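Local structure of OXA-46 oxacillinase (Pseudomonas aeruginosa, 3IF6) at residues R203-R208 against G222-P227; D112-M117 against L196-A201. The protein probably hydrolyses beta-lactam antibiotics to substituted beta-amino acids, as a class D serine beta-lactamase associated with antibiotic resistance. All blocks are in the same frame, centred on the assembly; numbering follows the deposited sequence.

Contact 1 (R203-R208 against G222-P227); sequences RSWILR and GWIEWP. With EDO (1,2-ethanediol), chain K.
Arg208 packs against Trp223 at its base and Glu225 at its tip. Its CB sits over the centre of one face of the Trp223 indole, 4.3 Å above the ring plane. With chi1 at -60°, CG turns beside the backbone N, and the chain then runs extended across the ring at a slant, bringing CD to 3.6 Å from Trp223 CZ2. NE follows, donating to Glu225 OE2 at 2.7 Å from well above the carboxylate plane, while NH2 gives the straighter bond, 3.2 Å to Glu225 OE1. Arginine suits the place because NE and NH2 can each meet one carboxylate oxygen in this side-on grip, and NH2 reaches Asp195 of the neighbouring subunit as well, in a salt bridge. Trp223 NE1 fixes the carboxylate from another direction, donating in its ring plane to the anti lone pair of OE2 (2.8 Å), so that OE2 takes two donors. Ile206 CG2 lies over one face of the guanidinium, toward its rim.

These side chains share one face of an antiparallel beta hairpin in the central sheet of the penicillin-recognising fold, whose strand 206-213 carries the Lys-Thr-Gly motif. Ile206 with Glu225 and Arg208 with Trp223 are its hydrogen-bonded pairs; Leu207 and Ile224 form the non-hydrogen-bonded pair between, their branched side chains meeting on the other face. There Trp205 lays its CB squarely over the six-membered ring of Trp226, 3.7 Å from the centroid, a CH-pi contact. The Trp226 indole is also a cation-pi partner of Arg50. Gly222, bare of any side chain, lets its CA come within 3.2 Å of Arg208 O.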
ATOM      1  N   ARG C 203       3.114  -8.592   6.499  1.00 34.52           N
ATOM      2  CA  ARG C 203       1.979  -8.302   7.393  1.00 36.36           C
ATOM      3  C   ARG C 203       2.223  -7.032   8.210  1.00 36.25           C
ATOM      4  O   ARG C 203       1.305  -6.217   8.393  1.00 36.21           O
ATOM      5  CB  ARG C 203       1.686  -9.497   8.283  1.00 37.03           C
ATOM      6  CG  ARG C 203       1.125 -10.682   7.462  1.00 42.01           C
ATOM      7  CD  ARG C 203       0.138 -11.529   8.266  1.00 47.06           C
ATOM      8  NE  ARG C 203      -0.119 -12.797   7.584  1.00 51.09           N
ATOM      9  CZ  ARG C 203      -1.270 -13.133   6.994  1.00 50.32           C
ATOM     10  NH1 ARG C 203      -2.317 -12.321   7.000  1.00 48.03           N
ATOM     11  NH2 ARG C 203      -1.368 -14.312   6.404  1.00 52.20           N
ATOM     12  N   SER C 204       3.485  -6.860   8.628  1.00 36.23           N
ATOM     13  CA  SER C 204       3.946  -5.742   9.459  1.00 36.05           C
ATOM     14  C   SER C 204       4.795  -4.673   8.757  1.00 34.69           C
ATOM     15  O   SER C 204       5.313  -3.771   9.434  1.00 35.40           O
ATOM     16  CB  SER C 204       4.764  -6.308  10.622  1.00 36.64           C
ATOM     17  OG  SER C 204       3.885  -6.858  11.586  1.00 40.74           O
ATOM     18  N   TRP C 205       4.962  -4.751   7.438  1.00 32.41           N
ATOM     19  CA  TRP C 205       5.943  -3.879   6.794  1.00 31.61           C
ATOM     20  C   TRP C 205       5.695  -3.647   5.326  1.00 31.20           C
ATOM     21  O   TRP C 205       5.260  -4.540   4.604  1.00 31.38           O
ATOM     22  CB  TRP C 205       7.370  -4.394   7.014  1.00 31.09           C
ATOM     23  CG  TRP C 205       7.589  -5.719   6.462  1.00 30.41           C
ATOM     24  CD1 TRP C 205       7.348  -6.928   7.072  1.00 29.09           C
ATOM     25  CD2 TRP C 205       8.067  -6.009   5.153  1.00 30.96           C
ATOM     26  NE1 TRP C 205       7.668  -7.952   6.228  1.00 30.24           N
ATOM     27  CE2 TRP C 205       8.113  -7.425   5.035  1.00 31.58           C
ATOM     28  CE3 TRP C 205       8.492  -5.211   4.069  1.00 30.33           C
ATOM     29  CZ2 TRP C 205       8.567  -8.077   3.856  1.00 31.87           C
ATOM     30  CZ3 TRP C 205       8.967  -5.857   2.903  1.00 31.21           C
ATOM     31  CH2 TRP C 205       8.989  -7.285   2.808  1.00 30.62           C
ATOM     32  N   ILE C 206       5.982  -2.425   4.900  1.00 30.21           N
ATOM     33  CA  ILE C 206       5.707  -1.956   3.551  1.00 28.93           C
ATOM     34  C   ILE C 206       6.937  -1.224   3.019  1.00 28.95           C
ATOM     35  O   ILE C 206       7.275  -0.130   3.487  1.00 28.21           O
ATOM     36  CB  ILE C 206       4.469  -1.040   3.541  1.00 28.58           C
ATOM     37  CG1 ILE C 206       3.274  -1.760   4.217  1.00 27.59           C
ATOM     38  CG2 ILE C 206       4.166  -0.532   2.092  1.00 27.25           C
ATOM     39  CD1 ILE C 206       2.197  -0.814   4.680  1.00 29.61           C
ATOM     40  N   LEU C 207       7.610  -1.862   2.064  1.00 30.14           N
ATOM     41  CA  LEU C 207       8.754  -1.268   1.322  1.00 30.56           C
ATOM     42  C   LEU C 207       8.260  -0.385   0.193  1.00 31.81           C
ATOM     43  O   LEU C 207       7.596  -0.854  -0.724  1.00 32.65           O
ATOM     44  CB  LEU C 207       9.712  -2.348   0.807  1.00 29.82           C
ATOM     45  CG  LEU C 207      10.935  -1.921  -0.027  1.00 30.58           C
ATOM     46  CD1 LEU C 207      11.972  -1.082   0.778  1.00 25.63           C
ATOM     47  CD2 LEU C 207      11.579  -3.146  -0.618  1.00 29.16           C
ATOM     48  N   ARG C 208       8.521   0.915   0.309  1.00 33.56           N
ATOM     49  CA  ARG C 208       8.215   1.883  -0.733  1.00 34.39           C
ATOM     50  C   ARG C 208       9.546   2.396  -1.238  1.00 36.48           C
ATOM     51  O   ARG C 208      10.299   3.005  -0.480  1.00 36.66           O
ATOM     52  CB  ARG C 208       7.392   3.038  -0.182  1.00 33.61           C
ATOM     53  CG  ARG C 208       6.074   2.627   0.401  1.00 32.37           C
ATOM     54  CD  ARG C 208       5.259   3.819   0.880  1.00 31.44           C
ATOM     55  NE  ARG C 208       4.390   3.428   1.999  1.00 32.97           N
ATOM     56  CZ  ARG C 208       3.081   3.171   1.915  1.00 33.16           C
ATOM     57  NH1 ARG C 208       2.436   3.304   0.756  1.00 31.69           N
ATOM     58  NH2 ARG C 208       2.404   2.801   3.012  1.00 31.67           N
ATOM     59  N   GLY C 222      14.095   5.236  -0.933  1.00 35.47           N
ATOM     60  CA  GLY C 222      12.740   5.022  -0.355  1.00 34.08           C
ATOM     61  C   GLY C 222      12.749   4.776   1.149  1.00 33.41           C
ATOM     62  O   GLY C 222      13.603   5.309   1.868  1.00 32.89           O
ATOM     63  N   TRP C 223      11.826   3.930   1.622  1.00 33.60           N
ATOM     64  CA  TRP C 223      11.706   3.531   3.055  1.00 32.09           C
ATOM     65  C   TRP C 223      10.886   2.261   3.310  1.00 31.76           C
ATOM     66  O   TRP C 223       9.991   1.927   2.534  1.00 30.76           O
ATOM     67  CB  TRP C 223      11.107   4.672   3.871  1.00 31.98           C
ATOM     68  CG  TRP C 223       9.619   4.988   3.636  1.00 32.59           C
ATOM     69  CD1 TRP C 223       8.557   4.401   4.258  1.00 31.84           C
ATOM     70  CD2 TRP C 223       9.052   6.024   2.783  1.00 33.85           C
ATOM     71  NE1 TRP C 223       7.370   4.983   3.855  1.00 31.08           N
ATOM     72  CE2 TRP C 223       7.637   5.970   2.945  1.00 32.38           C
ATOM     73  CE3 TRP C 223       9.596   6.970   1.888  1.00 31.50           C
ATOM     74  CZ2 TRP C 223       6.758   6.826   2.244  1.00 31.77           C
ATOM     75  CZ3 TRP C 223       8.718   7.833   1.199  1.00 32.39           C
ATOM     76  CH2 TRP C 223       7.309   7.755   1.391  1.00 32.41           C
ATOM     77  N   ILE C 224      11.207   1.577   4.415  1.00 31.30           N
ATOM     78  CA  ILE C 224      10.380   0.509   5.026  1.00 30.85           C
ATOM     79  C   ILE C 224       9.602   1.022   6.253  1.00 30.31           C
ATOM     80  O   ILE C 224      10.188   1.518   7.223  1.00 29.27           O
ATOM     81  CB  ILE C 224      11.193  -0.727   5.468  1.00 30.93           C
ATOM     82  CG1 ILE C 224      12.490  -0.870   4.669  1.00 32.83           C
ATOM     83  CG2 ILE C 224      10.344  -1.997   5.324  1.00 30.52           C
ATOM     84  CD1 ILE C 224      13.533   0.186   4.967  1.00 35.57           C
ATOM     85  N   GLU C 225       8.275   0.924   6.177  1.00 30.07           N
ATOM     86  CA  GLU C 225       7.400   1.338   7.263  1.00 29.53           C
ATOM     87  C   GLU C 225       7.164   0.122   8.138  1.00 28.77           C
ATOM     88  O   GLU C 225       6.716  -0.901   7.637  1.00 29.08           O
ATOM     89  CB  GLU C 225       6.056   1.791   6.723  1.00 30.14           C
ATOM     90  CG  GLU C 225       6.111   2.784   5.610  1.00 30.19           C
ATOM     91  CD  GLU C 225       4.748   3.358   5.314  1.00 33.23           C
ATOM     92  OE1 GLU C 225       3.759   2.834   5.906  1.00 29.34           O
ATOM     93  OE2 GLU C 225       4.679   4.329   4.498  1.00 31.25           O
ATOM     94  N   TRP C 226       7.516   0.225   9.420  1.00 27.74           N
ATOM     95  CA  TRP C 226       7.218  -0.806  10.413  1.00 27.26           C
ATOM     96  C   TRP C 226       6.164  -0.217  11.341  1.00 27.30           C
ATOM     97  O   TRP C 226       5.843   0.985  11.214  1.00 28.04           O
ATOM     98  CB  TRP C 226       8.474  -1.225  11.168  1.00 26.86           C
ATOM     99  CG  TRP C 226       9.441  -1.973  10.340  1.00 27.20           C
ATOM    100  CD1 TRP C 226      10.440  -1.433   9.519  1.00 25.80           C
ATOM    101  CD2 TRP C 226       9.506  -3.402  10.172  1.00 29.07           C
ATOM    102  NE1 TRP C 226      11.123  -2.457   8.887  1.00 25.44           N
ATOM    103  CE2 TRP C 226      10.583  -3.668   9.259  1.00 28.10           C
ATOM    104  CE3 TRP C 226       8.746  -4.491  10.678  1.00 28.05           C
ATOM    105  CZ2 TRP C 226      10.939  -4.994   8.862  1.00 28.68           C
ATOM    106  CZ3 TRP C 226       9.105  -5.810  10.296  1.00 27.06           C
ATOM    107  CH2 TRP C 226      10.204  -6.046   9.393  1.00 28.79           C
ATOM    108  N   PRO C 227       5.586  -1.035  12.252  1.00 27.64           N
ATOM    109  CA  PRO C 227       4.534  -0.468  13.171  1.00 27.74           C
ATOM    110  C   PRO C 227       4.949   0.839  13.952  1.00 28.74           C
ATOM    111  O   PRO C 227       4.131   1.808  14.117  1.00 27.49           O
ATOM    112  CB  PRO C 227       4.251  -1.625  14.146  1.00 27.36           C
ATOM    113  CG  PRO C 227       4.635  -2.890  13.390  1.00 27.01           C
ATOM    114  CD  PRO C 227       5.823  -2.486  12.486  1.00 27.16           C
TER
HETATM  115  C1  EDO K 271       2.503   5.702  16.600  1.00 52.91           C
HETATM  116  O1  EDO K 271       1.372   6.381  16.024  1.00 53.97           O
HETATM  117  C2  EDO K 271       2.182   4.228  16.768  1.00 52.76           C
HETATM  118  O2  EDO K 271       3.403   3.503  16.892  1.00 53.28           O

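Contact 2 (D112-M117 against L196-A201); sequences DLRSAM and LMITEA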
ATOM      1  N   ASP C 112       0.635   2.322 -17.697  1.00 58.16           N
ATOM      2  CA  ASP C 112      -0.008   2.778 -16.490  1.00 56.73           C
ATOM      3  C   ASP C 112       0.985   3.657 -15.771  1.00 55.21           C
ATOM      4  O   ASP C 112       2.193   3.471 -15.914  1.00 54.13           O
ATOM      5  CB  ASP C 112      -0.182   1.560 -15.594  1.00 56.97           C
ATOM      6  CG  ASP C 112      -1.575   1.347 -15.194  1.00 58.58           C
ATOM      7  OD1 ASP C 112      -2.393   2.276 -15.398  1.00 60.60           O
ATOM      8  OD2 ASP C 112      -1.852   0.236 -14.689  1.00 61.64           O
ATOM      9  N   LEU C 113       0.476   4.568 -14.945  1.00 54.16           N
ATOM     10  CA  LEU C 113       1.269   5.134 -13.835  1.00 52.77           C
ATOM     11  C   LEU C 113       1.988   4.018 -13.012  1.00 51.87           C
ATOM     12  O   LEU C 113       3.180   4.135 -12.714  1.00 51.95           O
ATOM     13  CB  LEU C 113       0.364   5.990 -12.955  1.00 52.65           C
ATOM     14  CG  LEU C 113       0.786   7.397 -12.551  1.00 52.49           C
ATOM     15  CD1 LEU C 113       1.381   8.218 -13.704  1.00 53.53           C
ATOM     16  CD2 LEU C 113      -0.416   8.104 -11.969  1.00 52.31           C
ATOM     17  N   ARG C 114       1.275   2.930 -12.704  1.00 50.63           N
ATOM     18  CA  ARG C 114       1.853   1.748 -12.049  1.00 50.07           C
ATOM     19  C   ARG C 114       2.897   0.993 -12.870  1.00 49.49           C
ATOM     20  O   ARG C 114       3.953   0.679 -12.345  1.00 50.21           O
ATOM     21  CB  ARG C 114       0.749   0.790 -11.527  1.00 50.34           C
ATOM     22  CG  ARG C 114       1.138  -0.140 -10.307  1.00 50.46           C
ATOM     23  CD  ARG C 114       1.720   0.655  -9.131  1.00 52.68           C
ATOM     24  NE  ARG C 114       1.413   0.151  -7.778  1.00 52.78           N
ATOM     25  CZ  ARG C 114       0.357   0.509  -7.040  1.00 52.08           C
ATOM     26  NH1 ARG C 114      -0.553   1.353  -7.493  1.00 50.24           N
ATOM     27  NH2 ARG C 114       0.200   0.006  -5.825  1.00 51.96           N
ATOM     28  N   SER C 115       2.628   0.685 -14.135  1.00 49.09           N
ATOM     29  CA  SER C 115       3.674   0.086 -14.990  1.00 49.28           C
ATOM     30  C   SER C 115       4.863   1.042 -15.198  1.00 49.10           C
ATOM     31  O   SER C 115       6.018   0.614 -15.142  1.00 48.89           O
ATOM     32  CB  SER C 115       3.128  -0.425 -16.350  1.00 49.62           C
ATOM     33  OG  SER C 115       2.613   0.620 -17.183  1.00 49.44           O
ATOM     34  N   ALA C 116       4.556   2.326 -15.417  1.00 48.89           N
ATOM     35  CA  ALA C 116       5.539   3.379 -15.674  1.00 49.15           C
ATOM     36  C   ALA C 116       6.558   3.529 -14.541  1.00 49.40           C
ATOM     37  O   ALA C 116       7.754   3.561 -14.799  1.00 49.27           O
ATOM     38  CB  ALA C 116       4.832   4.728 -15.959  1.00 48.79           C
ATOM     39  N   MET C 117       6.069   3.607 -13.298  1.00 49.75           N
ATOM     40  CA  MET C 117       6.911   3.543 -12.090  1.00 49.76           C
ATOM     41  C   MET C 117       7.696   2.221 -11.944  1.00 49.24           C
ATOM     42  O   MET C 117       8.889   2.221 -11.651  1.00 48.35           O
ATOM     43  CB  MET C 117       6.046   3.780 -10.842  1.00 50.27           C
ATOM     44  CG  MET C 117       6.800   4.379  -9.644  1.00 52.34           C
ATOM     45  SD  MET C 117       7.130   6.139  -9.889  1.00 53.63           S
ATOM     46  CE  MET C 117       6.059   6.904  -8.660  1.00 52.41           C
ATOM     47  N   LEU C 196       2.043   4.214  -5.376  1.00 34.30           N
ATOM     48  CA  LEU C 196       2.778   3.872  -6.618  1.00 34.68           C
ATOM     49  C   LEU C 196       4.226   3.360  -6.461  1.00 34.52           C
ATOM     50  O   LEU C 196       4.693   2.579  -7.280  1.00 34.63           O
ATOM     51  CB  LEU C 196       2.720   5.064  -7.589  1.00 35.01           C
ATOM     52  CG  LEU C 196       1.377   5.298  -8.300  1.00 35.71           C
ATOM     53  CD1 LEU C 196       1.323   6.683  -8.917  1.00 36.83           C
ATOM     54  CD2 LEU C 196       1.157   4.225  -9.369  1.00 36.81           C
ATOM     55  N   MET C 197       4.918   3.815  -5.403  1.00 34.50           N
ATOM     56  CA  MET C 197       6.281   3.404  -5.029  1.00 32.69           C
ATOM     57  C   MET C 197       6.352   2.043  -4.309  1.00 33.17           C
ATOM     58  O   MET C 197       7.455   1.567  -4.008  1.00 33.59           O
ATOM     59  CB  MET C 197       6.863   4.417  -4.033  1.00 32.83           C
ATOM     60  CG  MET C 197       7.325   5.778  -4.513  1.00 30.39           C
ATOM     61  SD  MET C 197       7.503   6.907  -3.079  1.00 32.35           S
ATOM     62  CE  MET C 197       8.999   6.170  -2.393  1.00 26.30           C
ATOM     63  N   ILE C 198       5.221   1.431  -3.969  1.00 32.44           N
ATOM     64  CA  ILE C 198       5.267   0.120  -3.254  1.00 32.45           C
ATOM     65  C   ILE C 198       5.951  -1.007  -4.063  1.00 33.11           C
ATOM     66  O   ILE C 198       5.597  -1.231  -5.225  1.00 32.86           O
ATOM     67  CB  ILE C 198       3.843  -0.392  -2.849  1.00 32.00           C
ATOM     68  CG1 ILE C 198       3.188   0.537  -1.823  1.00 29.13           C
ATOM     69  CG2 ILE C 198       3.929  -1.784  -2.304  1.00 29.91           C
ATOM     70  CD1 ILE C 198       1.693   0.385  -1.767  1.00 25.61           C
ATOM     71  N   THR C 199       6.876  -1.743  -3.439  1.00 33.33           N
ATOM     72  CA  THR C 199       7.652  -2.753  -4.164  1.00 34.23           C
ATOM     73  C   THR C 199       7.638  -4.121  -3.473  1.00 34.14           C
ATOM     74  O   THR C 199       8.018  -5.135  -4.049  1.00 34.26           O
ATOM     75  CB  THR C 199       9.150  -2.262  -4.468  1.00 34.12           C
ATOM     76  OG1 THR C 199       9.986  -2.540  -3.360  1.00 36.59           O
ATOM     77  CG2 THR C 199       9.212  -0.784  -4.724  1.00 33.84           C
ATOM     78  N   GLU C 200       7.194  -4.142  -2.226  1.00 34.64           N
ATOM     79  CA  GLU C 200       7.149  -5.367  -1.436  1.00 33.92           C
ATOM     80  C   GLU C 200       6.492  -5.003  -0.144  1.00 33.28           C
ATOM     81  O   GLU C 200       6.569  -3.843   0.256  1.00 32.84           O
ATOM     82  CB  GLU C 200       8.539  -5.891  -1.146  1.00 33.59           C
ATOM     83  CG  GLU C 200       8.623  -7.407  -1.061  1.00 34.35           C
ATOM     84  CD  GLU C 200      10.032  -7.859  -0.764  1.00 35.65           C
ATOM     85  OE1 GLU C 200      10.927  -7.007  -0.777  1.00 38.25           O
ATOM     86  OE2 GLU C 200      10.267  -9.054  -0.509  1.00 37.55           O
ATOM     87  N   ALA C 201       5.846  -5.990   0.491  1.00 32.81           N
ATOM     88  CA  ALA C 201       5.163  -5.814   1.775  1.00 32.30           C
ATOM     89  C   ALA C 201       4.918  -7.145   2.462  1.00 32.65           C
ATOM     90  O   ALA C 201       4.757  -8.182   1.824  1.00 32.39           O
ATOM     91  CB  ALA C 201       3.861  -5.061   1.609  1.00 32.29           C
TER
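Leu196 reaches helix 113-119 with both of its methyls. CD1 lies 3.7 Å from Leu113 CG, the two leucines crossing at about a right angle, while CD2 fits against Arg114, 3.6 Å from its backbone N and equally close to its CD. A forked apolar side chain suits this spot because one methyl can lie on Leu113 while the other lies on Arg114. Met117, one turn beyond Leu113, comes from another direction: its CG approaches Leu196 O at 3.6 Å, and its CE ends 4.0 Å from Leu196 CB. Bends at chi2 (75°) and chi3 (111°) bring that methyl back to the leucine, a fold the flexible thioether allows.

The contact brings the C-terminal end of helix 187-196, just before strand 198-201 of the central sheet, against the helical part of the class D fold. Met117 lies on the active-site side, its side chain about 8 Å from that of Ser72, the predicted acyl-ester nucleophile, and it also touches Lys210 and Tyr125.

Arg114 bends at chi2 (53°) and again at chi3, laying one guanidinium face over Leu196 CA, offset toward the rim. Its NH2 forms a salt bridge with Asp195 of the same chain, which probably steadies this fold-back; a longer, weak ion pair extends to Glu225 of the neighbouring subunit. Ile198 CD1 comes to 4.3 Å from Arg114 NH2, and Ile198 packs on its counterpart in that subunit. Farther out, Ser115 ties down the start of the helix: its OG accepts from Asp112 N at 2.7 Å and is also hydrogen-bonded to Gln111, while Ala116 N bonds back to Asp112 O.

From the N terminus, the chain passes through 112-117 first and meets it again at 196-201, so contact 2 closes a long loop whose 78 intervening residues are rich in helix and contain no strand. Contact 1 opens directly afterwards and closes a short one, the 13 residues between 203-208 and 222-227 being mostly strand. The two are in series, neither nested nor crossed. They meet in the sheet, where strand 198-201 neighbours strand 206-213: Leu207 N lies 2.9 Å from Glu200 O, a probable hydrogen bond. Contact 2 thus ties helix 113-119 to the turn leading into the sheet's edge strand within this chain, and contact 1 carries the connection inward.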